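Local coordinates for protein D-alanyl transferase DltD (Enterococcus faecium TX0133A04, PDB 6PFX) that probably takes part in the D-alanylation of lipoteichoic acid in the Gram-positive cell envelope, as a membrane-associated D-alanyl transferase of the DltD family with an SGNH-hydrolase-like fold, at residues Val99-Pro104 against Ile292-Asn297; Ser46-Ile51 against Pro69-Ala74; Asn263-Phe268 against Gln308-Gly313; Ser52-Ser57 against Gly353-Asp358. All blocks are in the same frame, centred on the assembly; numbering follows the deposited sequence.

Interaction 1: residues Val99-Pro104 against Ile292-Asn297; sequences VFIISP and IIPPVN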
# COMPACT_ATOMS: atom_id res chain seq x y z
N VAL A 99 -8.99 -1.16 0.95
CA VAL A 99 -8.21 -2.32 0.56
C VAL A 99 -6.75 -1.91 0.63
O VAL A 99 -6.37 -0.86 0.11
CB VAL A 99 -8.57 -2.79 -0.86
CG1 VAL A 99 -7.75 -4.02 -1.29
CG2 VAL A 99 -10.01 -3.15 -0.94
N PHE A 100 -5.94 -2.72 1.30
CA PHE A 100 -4.54 -2.40 1.53
C PHE A 100 -3.70 -3.63 1.18
O PHE A 100 -3.85 -4.67 1.83
CB PHE A 100 -4.31 -1.99 2.99
CG PHE A 100 -2.96 -1.36 3.27
CD1 PHE A 100 -1.82 -2.12 3.25
CD2 PHE A 100 -2.85 0.00 3.56
CE1 PHE A 100 -0.59 -1.55 3.52
CE2 PHE A 100 -1.61 0.58 3.82
CZ PHE A 100 -0.49 -0.19 3.80
N ILE A 101 -2.79 -3.49 0.23
CA ILE A 101 -1.89 -4.58 -0.17
C ILE A 101 -0.57 -4.40 0.58
O ILE A 101 0.12 -3.39 0.38
CB ILE A 101 -1.65 -4.58 -1.68
CG1 ILE A 101 -2.93 -4.38 -2.49
CG2 ILE A 101 -0.95 -5.87 -2.09
CD1 ILE A 101 -3.93 -5.43 -2.32
N ILE A 102 -0.23 -5.37 1.43
CA ILE A 102 1.00 -5.35 2.23
C ILE A 102 2.09 -6.08 1.46
O ILE A 102 2.01 -7.30 1.30
CB ILE A 102 0.78 -6.07 3.57
CG1 ILE A 102 -0.39 -5.48 4.36
CG2 ILE A 102 2.05 -6.02 4.44
CD1 ILE A 102 -0.75 -6.28 5.60
N SER A 103 3.14 -5.37 1.02
CA SER A 103 4.26 -6.05 0.34
C SER A 103 5.28 -6.54 1.36
O SER A 103 5.83 -5.72 2.10
CB SER A 103 4.94 -5.09 -0.63
OG SER A 103 4.09 -4.74 -1.70
N PRO A 104 5.59 -7.84 1.41
CA PRO A 104 6.65 -8.30 2.33
C PRO A 104 7.99 -7.59 2.12
O PRO A 104 8.71 -7.34 3.09
CB PRO A 104 6.71 -9.81 2.04
CG PRO A 104 5.30 -10.15 1.50
CD PRO A 104 4.98 -8.95 0.65
N ILE A 292 -4.33 -7.58 2.10
CA ILE A 292 -3.92 -8.65 1.18
C ILE A 292 -2.41 -8.81 1.31
O ILE A 292 -1.67 -7.82 1.20
CB ILE A 292 -4.33 -8.33 -0.27
CG1 ILE A 292 -5.85 -8.12 -0.32
CG2 ILE A 292 -3.85 -9.42 -1.24
CD1 ILE A 292 -6.40 -7.55 -1.62
N ILE A 293 -1.96 -10.05 1.51
CA ILE A 293 -0.54 -10.38 1.63
C ILE A 293 -0.19 -11.30 0.47
O ILE A 293 -0.62 -12.46 0.46
CB ILE A 293 -0.23 -11.11 2.94
CG1 ILE A 293 -0.76 -10.33 4.14
CG2 ILE A 293 1.28 -11.24 3.06
CD1 ILE A 293 -0.58 -11.02 5.49
N PRO A 294 0.55 -10.83 -0.52
CA PRO A 294 0.88 -11.66 -1.68
C PRO A 294 2.04 -12.59 -1.37
O PRO A 294 2.86 -12.31 -0.49
CB PRO A 294 1.30 -10.64 -2.74
CG PRO A 294 1.96 -9.56 -1.89
CD PRO A 294 1.02 -9.44 -0.70
N PRO A 295 2.16 -13.66 -2.13
CA PRO A 295 3.32 -14.55 -2.03
C PRO A 295 4.47 -14.02 -2.88
O PRO A 295 4.38 -12.99 -3.53
CB PRO A 295 2.79 -15.83 -2.65
CG PRO A 295 1.89 -15.32 -3.75
CD PRO A 295 1.20 -14.11 -3.15
N VAL A 296 5.56 -14.78 -2.87
CA VAL A 296 6.62 -14.65 -3.86
C VAL A 296 6.61 -15.93 -4.68
O VAL A 296 6.52 -17.02 -4.12
CB VAL A 296 8.00 -14.44 -3.22
CG1 VAL A 296 9.07 -14.47 -4.30
CG2 VAL A 296 8.02 -13.13 -2.47
N ASN A 297 6.60 -15.77 -6.01
CA ASN A 297 6.67 -16.85 -6.98
C ASN A 297 7.68 -17.90 -6.55
O ASN A 297 8.87 -17.60 -6.40
CB ASN A 297 7.09 -16.20 -8.31
CG ASN A 297 7.21 -17.18 -9.46
OD1 ASN A 297 7.47 -18.36 -9.25
ND2 ASN A 297 7.07 -16.69 -10.69
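I101 and I292 form a parallel bridge pair whose side chains lie side by side on the same face of the central sheet, pointing the same way. Both carry CG1 anti to the carbonyl carbon, but the second torsions differ: I101 folds its end over (chi2 -62°), whereas I292 is extended (chi2 169°). This bend brings I101 CD1 to 3.3 Å from I292 CD1, tighter than usual for two methyl groups, and also against I292 CB. V99, the next residue on this face, crosses I292 obliquely, its CG1 3.8 Å from I292 CD1, so that I292 CD1 is met by both V99 and I101. I292 bonds through its N and its O to the residues on either side of I101, as in a parallel bridge: I292 N donates to F100 O at 3.0 Å, in the carbonyl plane, and I102 N donates to I292 O at 2.9 Å, nearly along the C=O axis. Beyond the bridge the strands give way to loops and proline takes over. P294 sets CD 3.1 Å from I102 O, a buried carbonyl oxygen with no hydrogen-bond partner in the model, which the ring meets with carbon alone. P104 crosses P294 obliquely, its CD 4.0 Å from P294 CG. On the other face I102 CD1 approaches I293 CG1 at 4.3 Å. The register is that of neighbouring parallel strands in an SGNH-hydrolase-like alpha/beta core. Strand 97-101 bonds also to strand 39-43, and strand 288-293 to strand 330-332; helix 308-323 covers I102, P104 and I293 through F314 and I318, while helix 271-284 covers F100 and I102.

Interaction 2: residues Ser46-Ile51 against Pro69-Ala74; sequences SELSRI and PFLLGA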
# COMPACT_ATOMS: atom_id res chain seq x y z
N SER A 46 3.69 -0.78 -6.53
CA SER A 46 3.71 -0.88 -7.99
C SER A 46 2.76 -1.94 -8.54
O SER A 46 2.41 -1.87 -9.73
CB SER A 46 5.13 -1.15 -8.48
OG SER A 46 5.70 -2.26 -7.82
N GLU A 47 2.34 -2.92 -7.74
CA GLU A 47 1.45 -3.95 -8.25
C GLU A 47 0.12 -3.36 -8.70
O GLU A 47 -0.58 -3.97 -9.51
CB GLU A 47 1.22 -5.03 -7.19
CG GLU A 47 0.38 -4.62 -5.97
CD GLU A 47 1.12 -3.73 -4.99
OE1 GLU A 47 2.35 -3.55 -5.08
OE2 GLU A 47 0.43 -3.18 -4.12
N LEU A 48 -0.24 -2.18 -8.20
CA LEU A 48 -1.52 -1.62 -8.60
C LEU A 48 -1.52 -1.10 -10.03
O LEU A 48 -2.60 -0.82 -10.56
CB LEU A 48 -1.92 -0.51 -7.62
CG LEU A 48 -2.32 -1.00 -6.22
CD1 LEU A 48 -2.44 0.19 -5.26
CD2 LEU A 48 -3.62 -1.76 -6.28
N SER A 49 -0.36 -0.97 -10.66
CA SER A 49 -0.31 -0.59 -12.07
C SER A 49 -0.41 -1.79 -13.01
O SER A 49 -0.36 -1.61 -14.23
CB SER A 49 0.98 0.16 -12.37
OG SER A 49 2.08 -0.74 -12.37
N ARG A 50 -0.55 -3.01 -12.48
CA ARG A 50 -0.57 -4.20 -13.34
C ARG A 50 -1.98 -4.36 -13.91
O ARG A 50 -2.77 -5.20 -13.47
CB ARG A 50 -0.12 -5.45 -12.58
CG ARG A 50 1.27 -5.37 -11.94
CD ARG A 50 2.37 -5.08 -12.94
NE ARG A 50 2.39 -3.69 -13.38
CZ ARG A 50 2.87 -3.27 -14.55
NH1 ARG A 50 2.85 -1.98 -14.86
NH2 ARG A 50 3.37 -4.15 -15.42
N ILE A 51 -2.30 -3.55 -14.92
CA ILE A 51 -3.62 -3.60 -15.54
C ILE A 51 -3.69 -4.82 -16.46
O ILE A 51 -2.95 -4.92 -17.44
CB ILE A 51 -3.94 -2.31 -16.32
CG1 ILE A 51 -3.68 -1.06 -15.48
CG2 ILE A 51 -5.41 -2.34 -16.79
CD1 ILE A 51 -4.72 -0.78 -14.44
N PRO A 69 -12.15 1.65 -7.68
CA PRO A 69 -10.92 1.83 -6.90
C PRO A 69 -10.29 3.18 -7.19
O PRO A 69 -10.30 3.66 -8.33
CB PRO A 69 -10.02 0.67 -7.36
CG PRO A 69 -10.96 -0.32 -7.99
CD PRO A 69 -12.08 0.48 -8.58
N PHE A 70 -9.74 3.80 -6.16
CA PHE A 70 -8.88 4.97 -6.30
C PHE A 70 -7.49 4.48 -5.89
O PHE A 70 -7.26 4.14 -4.73
CB PHE A 70 -9.35 6.15 -5.46
CG PHE A 70 -8.77 7.44 -5.91
CD1 PHE A 70 -7.43 7.71 -5.70
CD2 PHE A 70 -9.54 8.38 -6.57
CE1 PHE A 70 -6.86 8.90 -6.13
CE2 PHE A 70 -8.98 9.56 -7.02
CZ PHE A 70 -7.64 9.83 -6.79
N LEU A 71 -6.57 4.39 -6.85
CA LEU A 71 -5.29 3.73 -6.60
C LEU A 71 -4.33 4.70 -5.95
O LEU A 71 -3.97 5.73 -6.53
CB LEU A 71 -4.72 3.20 -7.91
CG LEU A 71 -5.66 2.37 -8.78
CD1 LEU A 71 -4.95 1.93 -10.03
CD2 LEU A 71 -6.19 1.16 -8.01
N LEU A 72 -3.87 4.36 -4.75
CA LEU A 72 -3.02 5.24 -3.97
C LEU A 72 -1.64 4.67 -3.69
O LEU A 72 -0.83 5.32 -3.02
CB LEU A 72 -3.72 5.65 -2.67
CG LEU A 72 -4.94 6.57 -2.84
CD1 LEU A 72 -5.66 6.74 -1.52
CD2 LEU A 72 -4.52 7.93 -3.41
N GLY A 73 -1.34 3.50 -4.18
CA GLY A 73 0.04 3.06 -4.20
C GLY A 73 0.74 3.39 -5.52
O GLY A 73 0.09 3.62 -6.54
N ALA A 74 2.07 3.40 -5.47
CA ALA A 74 2.91 3.65 -6.63
C ALA A 74 4.28 3.04 -6.35
O ALA A 74 4.54 2.56 -5.24
CB ALA A 74 3.03 5.16 -6.92
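S49 OG is held by three hydrogen bonds: it donates to S46 O at 2.9 Å, in the carbonyl plane, and accepts from R50 NE at 3.1 Å and R50 NH1 at 2.9 Å. R50 grips that one oxygen side-on, within the guanidinium plane, and its NH2 goes to E344 in a salt bridge. S46 O also takes S49 N, at 3.1 Å, which closes the 3-10 turn. This network would help to hold the turn 46-49, which presents L48 to segment 69-74 by van der Waals contact, with no hydrogen bond across. L48, with CG anti to the carbonyl carbon (chi1 -71°), aims CD1 at the G73 backbone, 3.7 Å from G73 N, a buried donor without a partner in the model. Its other methyl, CD2, meets L71 CD2 at 4.3 Å, while L71 CD1 lies 3.7 Å from L48 O. The hydrogen bond to L48 O comes from H55 NE2. The backbones draw closest at S46 and A74, where S46 N and A74 O stand 3.7 Å apart. S46 OG bonds to H348 NE2, and with D345 the geometry is consistent with a Ser-His-Asp charge relay, the serine sitting on the turn after the first strand as in SGNH hydrolases.

Interaction 3: residues Asn263-Phe268 against Gln308-Gly313; sequences NWDYRF and QEMLQG
An Asx turn at D265, in the loop leading to helix 271-284, docks against the first turns of helix 308-323, about 19 Å from the centre of the chain (between centres). D265 OD1 accepts from R267 N at 3.1 Å, a bond that arrives from above the carboxylate plane, 36° out of it. The R267 side chain then returns to the same carboxylate side-on: R267 NE binds D265 OD1 at 2.9 Å and R267 NH2 binds D265 OD2 at 2.8 Å, each through a syn lone pair and both within the guanidinium plane. Three bonds thus hold the carboxylate and the arginine together, with F268 CZ over one guanidinium face, toward its rim. M310 reaches across from the helix to lie against this unit. Its CG is anti to the backbone N (chi1 178°), and bends at chi2 and chi3 carry the thioether across to the loop. M310 CG rests 3.5 Å from D265 OD1, while M310 SD accepts a weak but straight hydrogen bond from Y266 N at 3.3 Å. The same sulfur makes an oblique Met-aromatic contact with the Y266 ring, and M310 CE ends between the ring and the W264 carbonyl. L311 lies alongside Y266, pointing the same way. G313, lacking a side chain, lets the R267 chain pass close over the helix backbone, and R267 O accepts from K317 one turn further on. Q308 ties the start of the helix to V296 O and S301. At the buried end of the contact L311 CD2 meets the edge of the Y266 ring, near its plane, 3.7 Å from CD2 of the tyrosine.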
# COMPACT_ATOMS: atom_id res chain seq x y z
N ASN A 263 20.01 -15.17 2.19
CA ASN A 263 20.05 -14.63 3.55
C ASN A 263 19.11 -13.45 3.74
O ASN A 263 19.16 -12.81 4.80
CB ASN A 263 21.47 -14.26 3.94
CG ASN A 263 22.39 -15.46 3.98
OD1 ASN A 263 22.09 -16.48 4.60
ND2 ASN A 263 23.50 -15.35 3.29
N TRP A 264 18.24 -13.18 2.77
CA TRP A 264 17.30 -12.07 2.89
C TRP A 264 16.23 -12.37 3.92
O TRP A 264 15.73 -13.50 4.01
CB TRP A 264 16.67 -11.79 1.52
CG TRP A 264 17.56 -11.06 0.55
CD1 TRP A 264 18.93 -10.92 0.60
CD2 TRP A 264 17.13 -10.37 -0.63
NE1 TRP A 264 19.36 -10.16 -0.47
CE2 TRP A 264 18.27 -9.83 -1.25
CE3 TRP A 264 15.87 -10.16 -1.22
CZ2 TRP A 264 18.20 -9.10 -2.43
CZ3 TRP A 264 15.80 -9.43 -2.39
CH2 TRP A 264 16.96 -8.90 -2.98
N ASP A 265 15.83 -11.35 4.68
CA ASP A 265 14.96 -11.53 5.84
C ASP A 265 14.06 -10.31 5.89
O ASP A 265 14.56 -9.19 5.87
CB ASP A 265 15.78 -11.67 7.13
CG ASP A 265 15.02 -12.41 8.24
OD1 ASP A 265 13.77 -12.37 8.26
OD2 ASP A 265 15.67 -13.02 9.12
N TYR A 266 12.74 -10.54 5.91
CA TYR A 266 11.75 -9.48 6.02
C TYR A 266 11.04 -9.49 7.37
O TYR A 266 9.95 -8.91 7.51
CB TYR A 266 10.71 -9.62 4.90
CG TYR A 266 11.23 -9.60 3.47
CD1 TYR A 266 12.29 -8.79 3.10
CD2 TYR A 266 10.61 -10.36 2.48
CE1 TYR A 266 12.75 -8.77 1.79
CE2 TYR A 266 11.06 -10.34 1.18
CZ TYR A 266 12.11 -9.53 0.83
OH TYR A 266 12.54 -9.53 -0.49
N ARG A 267 11.62 -10.14 8.37
CA ARG A 267 10.94 -10.28 9.65
C ARG A 267 11.30 -9.17 10.62
O ARG A 267 10.62 -9.05 11.64
CB ARG A 267 11.22 -11.64 10.28
CG ARG A 267 10.66 -12.81 9.47
CD ARG A 267 11.11 -14.18 9.98
NE ARG A 267 12.56 -14.19 10.09
CZ ARG A 267 13.23 -14.87 11.01
NH1 ARG A 267 12.61 -15.61 11.91
NH2 ARG A 267 14.55 -14.77 11.07
N PHE A 268 12.31 -8.35 10.31
CA PHE A 268 12.83 -7.34 11.24
C PHE A 268 12.95 -6.02 10.50
O PHE A 268 13.70 -5.93 9.53
CB PHE A 268 14.22 -7.76 11.77
CG PHE A 268 14.25 -9.15 12.28
CD1 PHE A 268 13.47 -9.53 13.34
CD2 PHE A 268 15.04 -10.11 11.67
CE1 PHE A 268 13.47 -10.84 13.78
CE2 PHE A 268 15.05 -11.40 12.11
CZ PHE A 268 14.27 -11.77 13.16
N GLN A 308 10.89 -19.37 1.75
CA GLN A 308 9.44 -19.35 1.94
C GLN A 308 9.06 -19.50 3.42
O GLN A 308 8.06 -18.91 3.85
CB GLN A 308 8.75 -20.42 1.09
CG GLN A 308 8.83 -20.17 -0.41
CD GLN A 308 7.92 -19.06 -0.85
OE1 GLN A 308 6.93 -18.75 -0.18
NE2 GLN A 308 8.23 -18.44 -1.99
N GLU A 309 9.84 -20.26 4.19
CA GLU A 309 9.61 -20.34 5.63
C GLU A 309 9.75 -18.96 6.26
O GLU A 309 8.95 -18.56 7.12
CB GLU A 309 10.59 -21.33 6.26
CG GLU A 309 10.40 -21.46 7.74
CD GLU A 309 11.43 -22.34 8.41
OE1 GLU A 309 12.04 -23.20 7.72
OE2 GLU A 309 11.62 -22.18 9.63
N MET A 310 10.75 -18.19 5.81
CA MET A 310 10.90 -16.82 6.29
C MET A 310 9.68 -15.98 5.95
O MET A 310 9.19 -15.22 6.78
CB MET A 310 12.16 -16.19 5.70
CG MET A 310 12.41 -14.75 6.10
SD MET A 310 11.49 -13.54 5.11
CE MET A 310 12.31 -13.74 3.53
N LEU A 311 9.16 -16.11 4.73
CA LEU A 311 7.98 -15.34 4.34
C LEU A 311 6.77 -15.72 5.19
O LEU A 311 5.94 -14.86 5.52
CB LEU A 311 7.70 -15.57 2.86
CG LEU A 311 8.68 -15.00 1.85
CD1 LEU A 311 8.39 -15.47 0.42
CD2 LEU A 311 8.66 -13.47 1.92
N GLN A 312 6.64 -17.00 5.53
CA GLN A 312 5.58 -17.44 6.43
C GLN A 312 5.74 -16.81 7.81
O GLN A 312 4.74 -16.54 8.48
CB GLN A 312 5.58 -18.96 6.52
CG GLN A 312 5.12 -19.62 5.27
CD GLN A 312 5.58 -21.05 5.12
OE1 GLN A 312 6.00 -21.69 6.09
NE2 GLN A 312 5.52 -21.57 3.90
N GLY A 313 6.98 -16.63 8.26
CA GLY A 313 7.23 -15.93 9.51
C GLY A 313 6.87 -14.46 9.43
O GLY A 313 6.30 -13.90 10.37

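Interaction 4: residues Ser52-Ser57 against Gly353-Asp358; sequences SPFHPS and GWLAAD
A type I beta turn, S52 to H55, runs into the N-cap of helix 56-62 and packs on helix 351-365 of the SGNH-hydrolase-like fold. A side-chain hydrogen bond within the turn helps set its shape: S52 OG accepts from F54 N at 3.1 Å, an ST turn. Just beyond it, H55 ND1 caps the helix by accepting from S57 N at 2.9 Å. NE2 of the same imidazole bonds to L48 O, so both ring nitrogens are engaged. Between the segments the polar link is a water that donates to F54 O and to W354 O, each at 2.8 Å, joining the turn to the helix backbone. Apolar contacts supply the rest. F54 CB sits 4.1 Å from W354 CB, and the F54 ring, covered on one face by P53, reaches L355 CB and then L225 and A226 of helix 219-233. The H55 and W354 rings approach obliquely, planes at 49°. The indole, turned with CG anti to the carbonyl carbon, receives P56 over one face in a CH-pi contact: P56 CD stands 3.7 Å from the centroid of the W354 six-membered ring, 19° off its normal, and P56 CG touches W354 CZ3 at 3.5 Å.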
# COMPACT_ATOMS: atom_id res chain seq x y z
N SER A 52 -4.59 -5.74 -16.13
CA SER A 52 -4.90 -6.93 -16.91
C SER A 52 -6.41 -7.09 -16.77
O SER A 52 -7.05 -6.32 -16.04
CB SER A 52 -4.20 -8.15 -16.33
OG SER A 52 -4.85 -8.59 -15.15
N PRO A 53 -7.01 -8.09 -17.42
CA PRO A 53 -8.46 -8.28 -17.25
C PRO A 53 -8.89 -8.52 -15.81
O PRO A 53 -10.08 -8.34 -15.51
CB PRO A 53 -8.77 -9.49 -18.16
CG PRO A 53 -7.66 -9.47 -19.18
CD PRO A 53 -6.44 -9.00 -18.43
N PHE A 54 -7.96 -8.88 -14.90
CA PHE A 54 -8.28 -9.28 -13.53
C PHE A 54 -7.96 -8.23 -12.49
O PHE A 54 -8.27 -8.42 -11.31
CB PHE A 54 -7.58 -10.62 -13.22
CG PHE A 54 -7.76 -11.59 -14.32
CD1 PHE A 54 -8.97 -12.24 -14.50
CD2 PHE A 54 -6.77 -11.76 -15.27
CE1 PHE A 54 -9.18 -13.08 -15.57
CE2 PHE A 54 -6.97 -12.62 -16.35
CZ PHE A 54 -8.17 -13.27 -16.50
N HIS A 55 -7.38 -7.11 -12.90
CA HIS A 55 -7.11 -6.00 -12.01
C HIS A 55 -8.40 -5.45 -11.41
O HIS A 55 -9.45 -5.45 -12.07
CB HIS A 55 -6.41 -4.94 -12.87
CG HIS A 55 -6.01 -3.72 -12.13
ND1 HIS A 55 -6.89 -2.72 -11.80
CD2 HIS A 55 -4.80 -3.32 -11.68
CE1 HIS A 55 -6.25 -1.76 -11.17
NE2 HIS A 55 -4.98 -2.10 -11.07
N PRO A 56 -8.36 -4.99 -10.15
CA PRO A 56 -9.60 -4.55 -9.49
C PRO A 56 -10.38 -3.49 -10.24
O PRO A 56 -11.62 -3.47 -10.17
CB PRO A 56 -9.11 -4.00 -8.13
CG PRO A 56 -7.78 -4.65 -7.90
CD PRO A 56 -7.19 -4.94 -9.26
N SER A 57 -9.70 -2.57 -10.93
CA SER A 57 -10.43 -1.53 -11.64
C SER A 57 -11.14 -2.09 -12.87
O SER A 57 -12.22 -1.61 -13.23
CB SER A 57 -9.47 -0.42 -12.06
OG SER A 57 -8.82 0.17 -10.94
N GLY A 353 -3.54 -14.05 -9.26
CA GLY A 353 -3.49 -13.46 -7.93
C GLY A 353 -4.53 -12.38 -7.75
O GLY A 353 -5.25 -12.36 -6.74
N TRP A 354 -4.63 -11.46 -8.72
CA TRP A 354 -5.71 -10.48 -8.69
C TRP A 354 -7.08 -11.15 -8.75
O TRP A 354 -8.03 -10.69 -8.11
CB TRP A 354 -5.55 -9.45 -9.81
CG TRP A 354 -4.55 -8.37 -9.51
CD1 TRP A 354 -3.45 -8.03 -10.25
CD2 TRP A 354 -4.57 -7.47 -8.39
NE1 TRP A 354 -2.79 -6.98 -9.67
CE2 TRP A 354 -3.45 -6.62 -8.52
CE3 TRP A 354 -5.43 -7.29 -7.30
CZ2 TRP A 354 -3.17 -5.62 -7.60
CZ3 TRP A 354 -5.14 -6.29 -6.38
CH2 TRP A 354 -4.02 -5.47 -6.54
N LEU A 355 -7.22 -12.23 -9.51
CA LEU A 355 -8.51 -12.91 -9.51
C LEU A 355 -8.80 -13.50 -8.13
O LEU A 355 -9.93 -13.39 -7.64
CB LEU A 355 -8.55 -13.99 -10.58
CG LEU A 355 -9.84 -14.81 -10.61
CD1 LEU A 355 -11.02 -13.92 -10.98
CD2 LEU A 355 -9.75 -15.99 -11.57
N ALA A 356 -7.78 -14.08 -7.48
CA ALA A 356 -8.00 -14.63 -6.14
C ALA A 356 -8.37 -13.53 -5.17
O ALA A 356 -9.23 -13.71 -4.29
CB ALA A 356 -6.73 -15.33 -5.64
N ALA A 357 -7.71 -12.38 -5.30
CA ALA A 357 -8.02 -11.25 -4.44
C ALA A 357 -9.47 -10.83 -4.62
O ALA A 357 -10.14 -10.48 -3.64
CB ALA A 357 -7.04 -10.11 -4.73
N ASP A 358 -9.97 -10.89 -5.85
CA ASP A 358 -11.34 -10.47 -6.10
C ASP A 358 -12.34 -11.31 -5.31
O ASP A 358 -13.44 -10.83 -5.02
CB ASP A 358 -11.69 -10.53 -7.59
CG ASP A 358 -13.01 -9.83 -7.88
OD1 ASP A 358 -13.12 -8.65 -7.49
OD2 ASP A 358 -13.94 -10.45 -8.45
O HOH W 1 -8.81 -8.04 -8.61

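In the fold
Interactions 1, 2 and 4 form one continuous core, their centres 11 to 13 Å apart, whereas interaction 3 lies about 25 Å from interaction 2, between centres, and joins the rest through interaction 1. Interaction 2 carries S46, the serine of the putative Ser-His-Asp site; P294 of interaction 1 and W354 of interaction 4 lie near that site without touching. E47 links interactions 2 and 1, its OE2 3.5 Å from I101 CB. Interaction 4 is tied to interaction 2 by H55 NE2 and L48 O, 2.7 Å apart, and packs W354 CH2 4.2 Å from I101 CD1 of interaction 1. Outward, V296 O and Q308 NE2, 3.1 Å apart, connect interactions 1 and 3.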